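Local coordinates for class II aldolase/adducin domain protein (Pseudomonas syringae pv. phaseolicola 1448A, PDB 3OCR) that is of unproven activity but belongs to the class II aldolase/adducin family, whose members include metal-dependent aldolases and the actin-binding adducins, at residues L38-Y42 against H57-R61; Q139-L144 against Q216-Q220. Residues are numbered along the deposited sequence.

Contact 1 (L38-Y42 against H57-R61)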
ATOM      1  N   LEU A  38      20.675  11.004 -15.369  1.00 25.80           N
ATOM      2  CA  LEU A  38      20.307  11.515 -14.031  1.00 24.39           C
ATOM      3  C   LEU A  38      18.831  11.940 -13.982  1.00 24.23           C
ATOM      4  O   LEU A  38      18.158  11.668 -12.994  1.00 23.86           O
ATOM      5  CB  LEU A  38      21.232  12.673 -13.584  1.00 24.10           C
ATOM      6  CG  LEU A  38      21.027  13.192 -12.172  1.00 23.36           C
ATOM      7  CD1 LEU A  38      21.361  12.096 -11.145  1.00 23.22           C
ATOM      8  CD2 LEU A  38      21.873  14.461 -11.912  1.00 23.05           C
ATOM      9  N   ALA A  39      18.318  12.554 -15.064  1.00 23.93           N
ATOM     10  CA  ALA A  39      16.898  12.881 -15.129  1.00 24.29           C
ATOM     11  C   ALA A  39      16.001  11.635 -15.085  1.00 24.37           C
ATOM     12  O   ALA A  39      14.973  11.622 -14.384  1.00 23.88           O
ATOM     13  CB  ALA A  39      16.555  13.770 -16.415  1.00 24.57           C
ATOM     14  N   ALA A  40      16.401  10.582 -15.802  1.00 24.27           N
ATOM     15  CA  ALA A  40      15.696   9.315 -15.759  1.00 23.99           C
ATOM     16  C   ALA A  40      15.719   8.763 -14.350  1.00 23.43           C
ATOM     17  O   ALA A  40      14.726   8.199 -13.894  1.00 23.32           O
ATOM     18  CB  ALA A  40      16.331   8.317 -16.703  1.00 24.85           C
ATOM     19  N   ALA A  41      16.841   8.925 -13.659  1.00 22.59           N
ATOM     20  CA  ALA A  41      16.955   8.417 -12.273  1.00 22.13           C
ATOM     21  C   ALA A  41      15.966   9.147 -11.346  1.00 22.46           C
ATOM     22  O   ALA A  41      15.258   8.506 -10.564  1.00 22.33           O
ATOM     23  CB  ALA A  41      18.344   8.558 -11.783  1.00 21.82           C
ATOM     24  N   TYR A  42      15.866  10.475 -11.484  1.00 22.46           N
ATOM     25  CA  TYR A  42      14.851  11.243 -10.741  1.00 22.96           C
ATOM     26  C   TYR A  42      13.406  10.793 -10.996  1.00 23.63           C
ATOM     27  O   TYR A  42      12.667  10.551 -10.049  1.00 23.63           O
ATOM     28  CB  TYR A  42      14.999  12.743 -11.002  1.00 22.90           C
ATOM     29  CG  TYR A  42      16.062  13.442 -10.185  1.00 23.56           C
ATOM     30  CD1 TYR A  42      15.776  13.884  -8.885  1.00 23.00           C
ATOM     31  CD2 TYR A  42      17.350  13.704 -10.724  1.00 22.98           C
ATOM     32  CE1 TYR A  42      16.705  14.565  -8.138  1.00 22.60           C
ATOM     33  CE2 TYR A  42      18.299  14.392  -9.977  1.00 23.03           C
ATOM     34  CZ  TYR A  42      17.969  14.802  -8.670  1.00 23.82           C
ATOM     35  OH  TYR A  42      18.857  15.470  -7.889  1.00 24.58           O
ATOM     36  N   HIS A  57      18.069  14.253  -2.866  1.00 27.53           N
ATOM     37  CA  HIS A  57      18.755  14.636  -4.077  1.00 25.89           C
ATOM     38  C   HIS A  57      19.591  13.511  -4.639  1.00 23.86           C
ATOM     39  O   HIS A  57      20.109  12.671  -3.885  1.00 23.55           O
ATOM     40  CB  HIS A  57      19.675  15.811  -3.775  1.00 27.06           C
ATOM     41  CG  HIS A  57      18.968  16.983  -3.171  1.00 30.60           C
ATOM     42  ND1 HIS A  57      18.229  17.868  -3.924  1.00 31.64           N
ATOM     43  CD2 HIS A  57      18.858  17.396  -1.885  1.00 32.32           C
ATOM     44  CE1 HIS A  57      17.697  18.779  -3.129  1.00 33.66           C
ATOM     45  NE2 HIS A  57      18.062  18.515  -1.888  1.00 34.07           N
ATOM     46  N   PHE A  58      19.703  13.500  -5.960  1.00 22.17           N
ATOM     47  CA  PHE A  58      20.637  12.617  -6.673  1.00 21.59           C
ATOM     48  C   PHE A  58      21.664  13.485  -7.384  1.00 22.04           C
ATOM     49  O   PHE A  58      21.284  14.412  -8.098  1.00 22.25           O
ATOM     50  CB  PHE A  58      19.902  11.786  -7.727  1.00 21.46           C
ATOM     51  CG  PHE A  58      18.858  10.855  -7.184  1.00 21.21           C
ATOM     52  CD1 PHE A  58      18.821  10.510  -5.837  1.00 20.96           C
ATOM     53  CD2 PHE A  58      17.948  10.256  -8.051  1.00 22.78           C
ATOM     54  CE1 PHE A  58      17.865   9.640  -5.361  1.00 21.84           C
ATOM     55  CE2 PHE A  58      16.988   9.367  -7.570  1.00 22.27           C
ATOM     56  CZ  PHE A  58      16.965   9.055  -6.213  1.00 21.86           C
ATOM     57  N   SER A  59      22.952  13.171  -7.251  1.00 23.01           N
ATOM     58  CA  SER A  59      23.982  13.936  -7.986  1.00 23.49           C
ATOM     59  C   SER A  59      24.786  13.021  -8.913  1.00 24.02           C
ATOM     60  O   SER A  59      24.912  11.820  -8.638  1.00 25.23           O
ATOM     61  CB  SER A  59      24.921  14.663  -7.017  1.00 23.10           C
ATOM     62  OG  SER A  59      25.584  13.736  -6.181  1.00 23.61           O
ATOM     63  N   ALA A  60      25.307  13.593 -10.003  1.00 24.49           N
ATOM     64  CA  ALA A  60      26.235  12.917 -10.911  1.00 25.42           C
ATOM     65  C   ALA A  60      27.374  13.848 -11.311  1.00 26.64           C
ATOM     66  O   ALA A  60      27.148  15.034 -11.557  1.00 27.06           O
ATOM     67  CB  ALA A  60      25.500  12.457 -12.179  1.00 25.94           C
ATOM     68  N   ARG A  61      28.581  13.305 -11.421  1.00 27.62           N
ATOM     69  CA  ARG A  61      29.682  14.050 -11.978  1.00 29.71           C
ATOM     70  C   ARG A  61      29.510  14.235 -13.494  1.00 30.04           C
ATOM     71  O   ARG A  61      29.135  13.302 -14.204  1.00 29.59           O
ATOM     72  CB  ARG A  61      31.024  13.394 -11.679  1.00 30.67           C
ATOM     73  CG  ARG A  61      32.192  14.359 -12.056  1.00 34.44           C
ATOM     74  CD  ARG A  61      33.507  13.716 -11.913  1.00 39.98           C
ATOM     75  NE  ARG A  61      34.645  14.654 -11.995  1.00 44.50           N
ATOM     76  CZ  ARG A  61      35.216  15.081 -13.123  1.00 46.14           C
ATOM     77  NH1 ARG A  61      34.740  14.735 -14.313  1.00 45.97           N
ATOM     78  NH2 ARG A  61      36.268  15.890 -13.062  1.00 48.02           N
TER
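In this AraD-like alpha/beta domain, helix 29-47 lies against a face of the mixed sheet, and here it runs alongside strand 58-61. The two short segments run almost antiparallel, at 167°, with axes 9.1 Å apart at closest. Phe58 is the main strand residue in the contact. Its CA-to-CB bond points toward the helix, as does that of Ala60, while that of Ser59 points away, and Ser59 OG is hydrogen-bonded to His116. Leu38 reaches over the strand: its CD1 lies 3.7 Å from Phe58 CB, and its CD2 lies 4.2 Å from Ala60 CB. Tyr42, one helical turn on, lays a ring face over Phe58 CB in a CH-pi contact, 4.1 Å from CB to centroid. The two rings meet obliquely, at 36°, and each also packs edge-to-face with Phe78. Helix 199-219 adds Leu206 against Phe58. The Tyr42 hydroxyl is held by the backbone amide of Asn72, just past the neighbouring strand 68-71, and by that of Phe58, whose N donates to Tyr42 OH at 2.9 Å.

Contact 2 (Q139-L144 against Q216-Q220); sequences QKDGLL and QIAAQ
Three glutamine side chains form the polar centre of this contact. Gln139 and Gln220 pair their amides: Gln139 NE2 donates to Gln220 OE1 at 2.8 Å, and Gln220 NE2 donates back to Gln139 OE1 at 3.0 Å. Gln139 OE1 also accepts from Gln216 NE2 at 2.9 Å. Gln216 also bonds to the loop backbone. Its NE2 donates to Gly142 O at 3.0 Å, and its OE1 accepts from Leu144 N at 2.8 Å, nearly in line (174°). A water donates to both Gln216 OE1 and Leu144 O, at 2.8 Å each.

Residues 139-142 form a type I beta turn, closed by Gly142 N to Gln139 O at 2.8 Å. Gly142 has positive phi (53/-138). Leu143 and Leu144 continue in extended conformation. Residues 216-219 are helical, and Gln220 is the first residue to leave helical angles (-88/7). Leu144 and Gln216 have the closest CA atoms, 7.3 Å apart. Gln216 is extended, with chi1 and chi2 both t and chi3 at -46°. Gln139 is m, t with chi3 at -9°, and Gln220 is p, t with chi3 at 154°.

Aliphatic side chains border the amides. Leu143 CD1 is 3.6 Å from Gln216 OE1, Leu144 CD1 is 4.1 Å from Gln220 NE2, and Ile217 CD1 is 3.9 Å from Gln139 NE2. Gln139 NE2 also bonds to Ala219 O of a second subunit, and Ala219 O accepts the equivalent bond from Gln139 NE2 of a third subunit. The arrangement is a glutamine amide network tying a turn-bearing loop to a helix C-terminus, at a subunit interface of the four-chain assembly.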
ATOM      1  N   GLN A 139      16.786   1.061  13.218  1.00 21.93           N
ATOM      2  CA  GLN A 139      16.902  -0.151  14.052  1.00 22.58           C
ATOM      3  C   GLN A 139      18.349  -0.508  14.432  1.00 23.40           C
ATOM      4  O   GLN A 139      19.250  -0.436  13.584  1.00 22.57           O
ATOM      5  CB  GLN A 139      16.234  -1.349  13.341  1.00 22.94           C
ATOM      6  CG  GLN A 139      14.759  -1.098  12.992  1.00 22.65           C
ATOM      7  CD  GLN A 139      14.109  -2.226  12.222  1.00 21.71           C
ATOM      8  OE1 GLN A 139      14.767  -3.181  11.772  1.00 22.00           O
ATOM      9  NE2 GLN A 139      12.817  -2.085  12.001  1.00 20.85           N
ATOM     10  N   LYS A 140      18.550  -0.970  15.678  1.00 24.54           N
ATOM     11  CA  LYS A 140      19.881  -1.254  16.201  1.00 25.85           C
ATOM     12  C   LYS A 140      20.726  -2.107  15.285  1.00 25.52           C
ATOM     13  O   LYS A 140      21.876  -1.765  14.990  1.00 25.49           O
ATOM     14  CB  LYS A 140      19.807  -1.928  17.600  1.00 27.09           C
ATOM     15  CG  LYS A 140      19.174  -1.057  18.648  1.00 31.67           C
ATOM     16  CD  LYS A 140      19.180  -1.778  20.023  1.00 39.18           C
ATOM     17  CE  LYS A 140      18.329  -1.015  21.047  1.00 43.71           C
ATOM     18  NZ  LYS A 140      18.655   0.460  21.097  1.00 47.63           N
ATOM     19  N   ASP A 141      20.162  -3.217  14.831  1.00 25.17           N
ATOM     20  CA  ASP A 141      20.903  -4.161  14.018  1.00 25.13           C
ATOM     21  C   ASP A 141      20.805  -3.828  12.530  1.00 24.29           C
ATOM     22  O   ASP A 141      21.304  -4.575  11.688  1.00 25.15           O
ATOM     23  CB  ASP A 141      20.396  -5.572  14.277  1.00 25.88           C
ATOM     24  CG  ASP A 141      20.724  -6.072  15.699  1.00 28.57           C
ATOM     25  OD1 ASP A 141      21.707  -5.594  16.295  1.00 31.39           O
ATOM     26  OD2 ASP A 141      19.991  -6.944  16.204  1.00 31.61           O
ATOM     27  N   GLY A 142      20.158  -2.724  12.194  1.00 23.53           N
ATOM     28  CA  GLY A 142      20.105  -2.292  10.798  1.00 22.35           C
ATOM     29  C   GLY A 142      19.618  -3.398   9.886  1.00 22.19           C
ATOM     30  O   GLY A 142      18.678  -4.112  10.221  1.00 22.13           O
ATOM     31  N   LEU A 143      20.248  -3.544   8.725  1.00 22.12           N
ATOM     32  CA  LEU A 143      19.758  -4.488   7.713  1.00 21.96           C
ATOM     33  C   LEU A 143      20.161  -5.914   8.053  1.00 21.88           C
ATOM     34  O   LEU A 143      21.333  -6.239   8.080  1.00 21.95           O
ATOM     35  CB  LEU A 143      20.256  -4.098   6.314  1.00 21.93           C
ATOM     36  CG  LEU A 143      19.735  -4.910   5.128  1.00 21.56           C
ATOM     37  CD1 LEU A 143      18.300  -4.574   4.750  1.00 22.97           C
ATOM     38  CD2 LEU A 143      20.672  -4.750   3.921  1.00 21.01           C
ATOM     39  N   LEU A 144      19.157  -6.764   8.267  1.00 22.07           N
ATOM     40  CA  LEU A 144      19.352  -8.132   8.735  1.00 23.26           C
ATOM     41  C   LEU A 144      19.639  -9.091   7.554  1.00 23.53           C
ATOM     42  O   LEU A 144      19.146  -8.859   6.444  1.00 23.35           O
ATOM     43  CB  LEU A 144      18.101  -8.564   9.528  1.00 23.49           C
ATOM     44  CG  LEU A 144      17.728  -7.730  10.778  1.00 24.42           C
ATOM     45  CD1 LEU A 144      16.333  -8.116  11.285  1.00 25.45           C
ATOM     46  CD2 LEU A 144      18.728  -7.928  11.908  1.00 25.36           C
ATOM     47  N   GLN A 216      12.289  -6.542   4.754  1.00 18.86           N
ATOM     48  CA  GLN A 216      12.670  -6.678   6.213  1.00 18.86           C
ATOM     49  C   GLN A 216      11.532  -6.247   7.154  1.00 18.86           C
ATOM     50  O   GLN A 216      11.291  -6.870   8.205  1.00 19.14           O
ATOM     51  CB  GLN A 216      13.852  -5.792   6.558  1.00 18.93           C
ATOM     52  CG  GLN A 216      14.252  -5.929   8.130  1.00 19.02           C
ATOM     53  CD  GLN A 216      15.655  -5.412   8.409  1.00 19.39           C
ATOM     54  OE1 GLN A 216      16.596  -5.720   7.676  1.00 21.34           O
ATOM     55  NE2 GLN A 216      15.803  -4.621   9.457  1.00 19.54           N
ATOM     56  N   ILE A 217      10.888  -5.143   6.791  1.00 18.85           N
ATOM     57  CA  ILE A 217       9.830  -4.557   7.599  1.00 18.85           C
ATOM     58  C   ILE A 217       8.666  -5.569   7.711  1.00 18.85           C
ATOM     59  O   ILE A 217       8.165  -5.803   8.806  1.00 18.85           O
ATOM     60  CB  ILE A 217       9.334  -3.194   7.025  1.00 18.84           C
ATOM     61  CG1 ILE A 217      10.441  -2.128   7.083  1.00 19.36           C
ATOM     62  CG2 ILE A 217       8.076  -2.658   7.801  1.00 19.04           C
ATOM     63  CD1 ILE A 217      11.237  -2.104   8.410  1.00 18.91           C
ATOM     64  N   ALA A 218       8.302  -6.191   6.585  1.00 18.92           N
ATOM     65  CA  ALA A 218       7.285  -7.295   6.598  1.00 19.04           C
ATOM     66  C   ALA A 218       7.753  -8.508   7.415  1.00 18.93           C
ATOM     67  O   ALA A 218       7.021  -9.004   8.317  1.00 19.33           O
ATOM     68  CB  ALA A 218       6.943  -7.712   5.183  1.00 19.18           C
ATOM     69  N   ALA A 219       8.974  -8.972   7.126  1.00 18.89           N
ATOM     70  CA  ALA A 219       9.544 -10.197   7.746  1.00 19.15           C
ATOM     71  C   ALA A 219       9.516 -10.157   9.255  1.00 19.20           C
ATOM     72  O   ALA A 219       9.168 -11.160   9.943  1.00 19.77           O
ATOM     73  CB  ALA A 219      11.010 -10.426   7.245  1.00 19.11           C
ATOM     74  N   GLN A 220       9.869  -8.988   9.774  1.00 19.27           N
ATOM     75  CA  GLN A 220      10.048  -8.810  11.213  1.00 19.94           C
ATOM     76  C   GLN A 220       8.740  -8.423  11.966  1.00 19.99           C
ATOM     77  O   GLN A 220       8.771  -8.142  13.182  1.00 20.38           O
ATOM     78  CB  GLN A 220      11.180  -7.798  11.466  1.00 20.45           C
ATOM     79  CG  GLN A 220      10.720  -6.354  11.328  1.00 20.59           C
ATOM     80  CD  GLN A 220      11.874  -5.344  11.190  1.00 22.97           C
ATOM     81  OE1 GLN A 220      11.676  -4.279  10.605  1.00 24.46           O
ATOM     82  NE2 GLN A 220      13.054  -5.661  11.741  1.00 20.23           N
TER
HETATM   83  O   HOH W   1      16.663  -7.807   5.871  1.00 25.38           O

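Contacts 1 and 2 lie in series along the chain and do not touch. Their centres are 28 Å apart, their nearest atoms about 17 Å. The centre of contact 1 lies 8 Å from the centre of the chain, that of contact 2 20 Å. Helix 199-219 connects them: Val199, Ile203 and Leu206, from its first half, pack on contact 1, and its C-terminal end enters contact 2. The first contact is mainly apolar and touches no other chain. The second is mainly polar and is shared with two neighbouring subunits. His57 shares backbone hydrogen bonds with His127, which begins the His-Thr-His sequence that binds metal in class II aldolases, so contact 1 probably borders the metal site.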